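Local atomic coordinates of phosphatidylserine synthase (Haemophilus influenzae, PDB entry 3HSI), a protein that belongs to the phospholipase D superfamily of enzymes and is built from mixed beta sheets flanked by helices. Residues 267-281 / 291-305. Residues are numbered along the deposited sequence; the frame is centred on the assembly and turned at random. Where two conformers were deposited one is given.
Sequences FLQVQKKLVICTPYF and IATLLENGKRVEIIV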
loop_
_atom_site.group_PDB
_atom_site.type_symbol
_atom_site.label_atom_id
_atom_site.label_comp_id
_atom_site.label_asym_id
_atom_site.label_seq_id
_atom_site.Cartn_x
_atom_site.Cartn_y
_atom_site.Cartn_z
ATOM N N PHE C 267 -3.649 9.076 23.146
ATOM C CA PHE C 267 -3.558 7.766 23.815
ATOM C C PHE C 267 -2.412 7.735 24.821
ATOM O O PHE C 267 -2.523 7.108 25.872
ATOM C CB PHE C 267 -3.297 6.655 22.804
ATOM C CG PHE C 267 -4.530 6.103 22.129
ATOM C CD1 PHE C 267 -4.717 4.723 22.027
ATOM C CD2 PHE C 267 -5.468 6.939 21.551
ATOM C CE1 PHE C 267 -5.838 4.208 21.383
ATOM C CE2 PHE C 267 -6.594 6.425 20.898
ATOM C CZ PHE C 267 -6.772 5.061 20.816
ATOM N N LEU C 268 -1.295 8.379 24.495
ATOM C CA LEU C 268 -0.181 8.420 25.440
ATOM C C LEU C 268 -0.442 9.310 26.619
ATOM O O LEU C 268 0.199 9.147 27.635
ATOM C CB LEU C 268 1.091 8.919 24.770
ATOM C CG LEU C 268 1.755 7.946 23.818
ATOM C CD1 LEU C 268 2.703 8.722 22.962
ATOM C CD2 LEU C 268 2.457 6.876 24.619
ATOM N N GLN C 269 -1.336 10.286 26.470
ATOM C CA GLN C 269 -1.563 11.285 27.500
ATOM C C GLN C 269 -2.796 11.051 28.349
ATOM O O GLN C 269 -3.229 11.954 29.051
ATOM C CB GLN C 269 -1.654 12.695 26.875
ATOM C CG GLN C 269 -0.270 13.304 26.609
ATOM C CD GLN C 269 0.445 13.617 27.907
ATOM O OE1 GLN C 269 -0.051 14.403 28.716
ATOM N NE2 GLN C 269 1.609 12.994 28.120
ATOM N N VAL C 270 -3.374 9.864 28.278
ATOM C CA VAL C 270 -4.442 9.465 29.180
ATOM C C VAL C 270 -3.961 9.444 30.640
ATOM O O VAL C 270 -2.961 8.796 30.967
ATOM C CB VAL C 270 -4.997 8.088 28.787
ATOM C CG1 VAL C 270 -6.054 7.584 29.811
ATOM C CG2 VAL C 270 -5.585 8.165 27.393
ATOM N N GLN C 271 -4.668 10.152 31.517
ATOM C CA GLN C 271 -4.298 10.158 32.923
ATOM C C GLN C 271 -5.116 9.146 33.727
ATOM O O GLN C 271 -4.602 8.554 34.679
ATOM C CB GLN C 271 -4.460 11.560 33.523
ATOM C CG GLN C 271 -3.615 12.637 32.850
ATOM C CD GLN C 271 -2.126 12.329 32.896
ATOM O OE1 GLN C 271 -1.546 11.853 31.914
ATOM N NE2 GLN C 271 -1.497 12.600 34.036
ATOM N N LYS C 272 -6.379 8.957 33.337
ATOM C CA LYS C 272 -7.338 8.141 34.078
ATOM C C LYS C 272 -8.095 7.141 33.202
ATOM O O LYS C 272 -8.103 5.946 33.495
ATOM C CB LYS C 272 -8.358 9.039 34.800
ATOM C CG LYS C 272 -7.792 9.715 36.029
ATOM C CD LYS C 272 -8.831 10.559 36.707
ATOM C CE LYS C 272 -8.318 11.056 38.046
ATOM N NZ LYS C 272 -8.594 10.127 39.179
ATOM N N LYS C 273 -8.774 7.637 32.166
ATOM C CA LYS C 273 -9.669 6.789 31.365
ATOM C C LYS C 273 -9.649 7.178 29.896
ATOM O O LYS C 273 -9.604 8.355 29.550
ATOM C CB LYS C 273 -11.120 6.760 31.932
ATOM C CG LYS C 273 -12.081 5.929 31.071
ATOM C CD LYS C 273 -13.110 5.094 31.867
ATOM C CE LYS C 273 -14.425 4.960 31.099
ATOM N NZ LYS C 273 -15.242 6.248 31.288
ATOM N N LEU C 274 -9.650 6.160 29.046
ATOM C CA LEU C 274 -9.732 6.313 27.604
ATOM C C LEU C 274 -10.980 5.619 27.164
ATOM O O LEU C 274 -11.202 4.476 27.528
ATOM C CB LEU C 274 -8.540 5.624 26.939
ATOM C CG LEU C 274 -8.517 5.550 25.415
ATOM C CD1 LEU C 274 -8.533 6.966 24.848
ATOM C CD2 LEU C 274 -7.230 4.760 24.937
ATOM N N VAL C 275 -11.793 6.304 26.381
ATOM C CA VAL C 275 -12.933 5.655 25.745
ATOM C C VAL C 275 -12.719 5.688 24.248
ATOM O O VAL C 275 -12.317 6.697 23.711
ATOM C CB VAL C 275 -14.283 6.373 26.096
ATOM C CG1 VAL C 275 -15.476 5.646 25.458
ATOM C CG2 VAL C 275 -14.459 6.443 27.637
ATOM N N ILE C 276 -13.024 4.598 23.569
ATOM C CA ILE C 276 -12.838 4.515 22.128
ATOM C C ILE C 276 -14.078 3.896 21.518
ATOM O O ILE C 276 -14.626 2.921 22.054
ATOM C CB ILE C 276 -11.662 3.570 21.799
ATOM C CG1 ILE C 276 -10.350 4.076 22.404
ATOM C CG2 ILE C 276 -11.535 3.362 20.282
ATOM C CD1 ILE C 276 -9.223 2.971 22.397
ATOM N N CYS C 277 -14.555 4.494 20.433
ATOM C CA CYS C 277 -15.557 3.872 19.564
ATOM C C CYS C 277 -14.882 3.572 18.252
ATOM O O CYS C 277 -14.175 4.419 17.706
ATOM C CB CYS C 277 -16.716 4.824 19.318
ATOM S SG CYS C 277 -17.956 4.737 20.620
ATOM N N THR C 278 -15.091 2.369 17.742
ATOM C CA THR C 278 -14.603 2.022 16.426
ATOM C C THR C 278 -15.634 1.046 15.857
ATOM O O THR C 278 -16.205 0.228 16.623
ATOM C CB THR C 278 -13.141 1.388 16.506
ATOM O OG1 THR C 278 -12.673 1.079 15.194
ATOM C CG2 THR C 278 -13.118 0.117 17.291
ATOM N N PRO C 279 -15.888 1.108 14.527
ATOM C CA PRO C 279 -16.821 0.155 13.901
ATOM C C PRO C 279 -16.364 -1.300 14.002
ATOM O O PRO C 279 -17.130 -2.156 14.476
ATOM C CB PRO C 279 -16.842 0.590 12.442
ATOM C CG PRO C 279 -16.226 1.969 12.444
ATOM C CD PRO C 279 -15.271 2.005 13.539
ATOM N N TYR C 280 -15.127 -1.559 13.589
ATOM C CA TYR C 280 -14.521 -2.911 13.596
ATOM C C TYR C 280 -13.384 -2.893 14.592
ATOM O O TYR C 280 -12.657 -1.917 14.660
ATOM C CB TYR C 280 -13.940 -3.288 12.200
ATOM C CG TYR C 280 -14.710 -2.657 11.050
ATOM C CD1 TYR C 280 -15.964 -3.146 10.684
ATOM C CD2 TYR C 280 -14.226 -1.527 10.386
ATOM C CE1 TYR C 280 -16.717 -2.553 9.664
ATOM C CE2 TYR C 280 -14.967 -0.915 9.356
ATOM C CZ TYR C 280 -16.217 -1.448 8.995
ATOM O OH TYR C 280 -16.978 -0.875 7.984
ATOM N N PHE C 281 -13.196 -3.978 15.328
ATOM C CA PHE C 281 -12.005 -4.125 16.124
ATOM C C PHE C 281 -10.787 -4.419 15.250
ATOM O O PHE C 281 -10.465 -5.580 14.992
ATOM C CB PHE C 281 -12.171 -5.231 17.159
ATOM C CG PHE C 281 -11.073 -5.273 18.139
ATOM C CD1 PHE C 281 -11.047 -4.366 19.204
ATOM C CD2 PHE C 281 -10.038 -6.183 17.994
ATOM C CE1 PHE C 281 -10.042 -4.392 20.128
ATOM C CE2 PHE C 281 -9.002 -6.213 18.914
ATOM C CZ PHE C 281 -9.004 -5.317 19.980
ATOM N N ILE C 291 -2.567 1.027 23.980
ATOM C CA ILE C 291 -3.590 0.446 24.865
ATOM C C ILE C 291 -2.955 -0.461 25.910
ATOM O O ILE C 291 -3.295 -0.399 27.096
ATOM C CB ILE C 291 -4.610 -0.404 24.082
ATOM C CG1 ILE C 291 -5.424 0.476 23.140
ATOM C CG2 ILE C 291 -5.528 -1.157 25.052
ATOM C CD1 ILE C 291 -6.053 1.627 23.842
ATOM N N ALA C 292 -2.029 -1.305 25.462
ATOM C CA ALA C 292 -1.359 -2.252 26.365
ATOM C C ALA C 292 -0.600 -1.506 27.464
ATOM O O ALA C 292 -0.584 -1.940 28.635
ATOM C CB ALA C 292 -0.418 -3.172 25.593
ATOM N N THR C 293 -0.005 -0.372 27.114
ATOM C CA THR C 293 0.737 0.425 28.115
ATOM C C THR C 293 -0.199 1.018 29.151
ATOM O O THR C 293 0.103 0.974 30.347
ATOM C CB THR C 293 1.526 1.585 27.451
ATOM O OG1 THR C 293 2.411 1.043 26.477
ATOM C CG2 THR C 293 2.328 2.370 28.496
ATOM N N LEU C 294 -1.312 1.586 28.666
ATOM C CA LEU C 294 -2.343 2.145 29.521
ATOM C C LEU C 294 -2.830 1.100 30.499
ATOM O O LEU C 294 -2.907 1.368 31.679
ATOM C CB LEU C 294 -3.512 2.698 28.716
ATOM C CG LEU C 294 -3.157 3.904 27.834
ATOM C CD1 LEU C 294 -4.343 4.318 27.025
ATOM C CD2 LEU C 294 -2.560 5.115 28.703
ATOM N N LEU C 295 -3.129 -0.095 29.999
ATOM C CA LEU C 295 -3.619 -1.158 30.847
ATOM C C LEU C 295 -2.556 -1.601 31.839
ATOM O O LEU C 295 -2.868 -1.816 33.010
ATOM C CB LEU C 295 -4.167 -2.323 30.026
ATOM C CG LEU C 295 -5.470 -2.012 29.288
ATOM C CD1 LEU C 295 -5.798 -3.160 28.346
ATOM C CD2 LEU C 295 -6.663 -1.714 30.208
ATOM N N GLU C 296 -1.299 -1.688 31.401
ATOM C CA GLU C 296 -0.190 -2.032 32.324
ATOM C C GLU C 296 0.073 -0.966 33.405
ATOM O O GLU C 296 0.648 -1.257 34.462
ATOM C CB GLU C 296 1.097 -2.324 31.540
ATOM N N ASN C 297 -0.327 0.266 33.139
ATOM C CA ASN C 297 -0.056 1.375 34.044
ATOM C C ASN C 297 -1.283 1.819 34.806
ATOM O O ASN C 297 -1.323 2.927 35.309
ATOM C CB ASN C 297 0.533 2.584 33.277
ATOM C CG ASN C 297 1.956 2.332 32.801
ATOM O OD1 ASN C 297 2.736 1.674 33.469
ATOM N ND2 ASN C 297 2.293 2.857 31.636
ATOM N N GLY C 298 -2.304 0.976 34.857
ATOM C CA GLY C 298 -3.465 1.249 35.703
ATOM C C GLY C 298 -4.538 2.188 35.168
ATOM O O GLY C 298 -5.500 2.491 35.883
ATOM N N LYS C 299 -4.426 2.633 33.922
ATOM C CA LYS C 299 -5.479 3.514 33.403
ATOM C C LYS C 299 -6.664 2.649 32.999
ATOM O O LYS C 299 -6.501 1.460 32.729
ATOM C CB LYS C 299 -5.007 4.370 32.221
ATOM C CG LYS C 299 -3.538 4.807 32.231
ATOM C CD LYS C 299 -3.160 5.513 33.500
ATOM C CE LYS C 299 -1.914 6.350 33.340
ATOM N NZ LYS C 299 -1.967 7.276 34.493
ATOM N N ARG C 300 -7.852 3.233 32.975
ATOM C CA ARG C 300 -9.021 2.510 32.508
ATOM C C ARG C 300 -9.214 2.715 31.007
ATOM O O ARG C 300 -8.879 3.784 30.471
ATOM C CB ARG C 300 -10.275 3.004 33.230
ATOM C CG ARG C 300 -10.129 3.041 34.734
ATOM C CD ARG C 300 -10.075 1.672 35.316
ATOM N NE ARG C 300 -10.037 1.685 36.770
ATOM C CZ ARG C 300 -9.010 1.263 37.502
ATOM N NH1 ARG C 300 -7.908 0.787 36.925
ATOM N NH2 ARG C 300 -9.086 1.300 38.825
ATOM N N VAL C 301 -9.791 1.703 30.360
ATOM C CA VAL C 301 -10.032 1.725 28.930
ATOM C C VAL C 301 -11.387 1.102 28.666
ATOM O O VAL C 301 -11.699 0.011 29.167
ATOM C CB VAL C 301 -8.953 0.907 28.115
ATOM C CG1 VAL C 301 -9.300 0.924 26.590
ATOM C CG2 VAL C 301 -7.534 1.425 28.395
ATOM N N GLU C 302 -12.183 1.805 27.874
ATOM C CA GLU C 302 -13.462 1.305 27.455
ATOM C C GLU C 302 -13.477 1.249 25.918
ATOM O O GLU C 302 -13.197 2.223 25.261
ATOM C CB GLU C 302 -14.572 2.231 27.991
ATOM C CG GLU C 302 -15.955 1.810 27.551
ATOM C CD GLU C 302 -17.055 2.758 28.014
ATOM O OE1 GLU C 302 -16.754 3.756 28.730
ATOM O OE2 GLU C 302 -18.239 2.490 27.677
ATOM N N ILE C 303 -13.821 0.106 25.346
ATOM C CA ILE C 303 -13.868 -0.008 23.896
ATOM C C ILE C 303 -15.253 -0.453 23.502
ATOM O O ILE C 303 -15.794 -1.412 24.074
ATOM C CB ILE C 303 -12.805 -1.010 23.378
ATOM C CG1 ILE C 303 -11.407 -0.571 23.858
ATOM C CG2 ILE C 303 -12.904 -1.118 21.836
ATOM C CD1 ILE C 303 -10.250 -1.603 23.600
ATOM N N ILE C 304 -15.854 0.276 22.570
ATOM C CA ILE C 304 -17.198 -0.034 22.136
ATOM C C ILE C 304 -17.145 -0.355 20.651
ATOM O O ILE C 304 -16.758 0.479 19.859
ATOM C CB ILE C 304 -18.176 1.175 22.381
ATOM C CG1 ILE C 304 -17.929 1.778 23.771
ATOM C CG2 ILE C 304 -19.635 0.730 22.183
ATOM C CD1 ILE C 304 -18.935 2.971 24.231
ATOM N N VAL C 305 -17.532 -1.570 20.285
ATOM C CA VAL C 305 -17.597 -2.000 18.888
ATOM C C VAL C 305 -18.929 -2.666 18.648
ATOM O O VAL C 305 -19.653 -2.974 19.595
ATOM C CB VAL C 305 -16.469 -3.027 18.544
ATOM C CG1 VAL C 305 -15.145 -2.327 18.517
ATOM C CG2 VAL C 305 -16.445 -4.162 19.566
HETATM O O HOH W 1 -7.236 5.092 36.224
#
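L274 and I276 offer N and O to the partner strand: L274 N donates to R300 O (2.9 Å), E302 N to L274 O, I276 N to E302 O and I304 N to I276 O. The axes of strands 273-277 and 300-305 come within 4.6 Å, 9° from parallel. The ladder is extended by R300 N to K272 O (2.8 Å) at one end and by the longer T278 N to I304 O (3.3 Å) at the other. The opposite edge of 273-277 bonds to strand 367-370.

The apolar contacts gather on the sheet face of L274 and I276, beneath helix 291-296. With CG anti to the backbone N (chi1 174°), the L274 side chain carries CD2 over one face of the F267 ring, toward the rim, and against L294 CD1 (3.6 Å). L294 crosses V270 at about a right angle, CD2 against CB. In one of its two conformers, I291 brings CD1 to L274 CD2 (3.5 Å) and also against I276 CD1 and F267 CE1. Farther along, V305 CG1 presses tightly on T278 CG2.

Charged groups lie on the other face and at the loop end. The extended E302 runs alongside V275 and makes a long salt bridge from OE1 to K273 NZ (3.9 Å); its stronger partner is R416, at OE1, and R354 forms a salt bridge with OE2. K299 NZ donates to Q271 O from above the carbonyl plane, and a water bridges K272 O and G298 O.

A Schellman motif with G298 at positive phi ends the helix and turns the chain into strand 300-305. The two parallel strands 273-277 and 300-306 are joined through helix 285-296 as a beta-alpha-beta unit within the PLD-like domain.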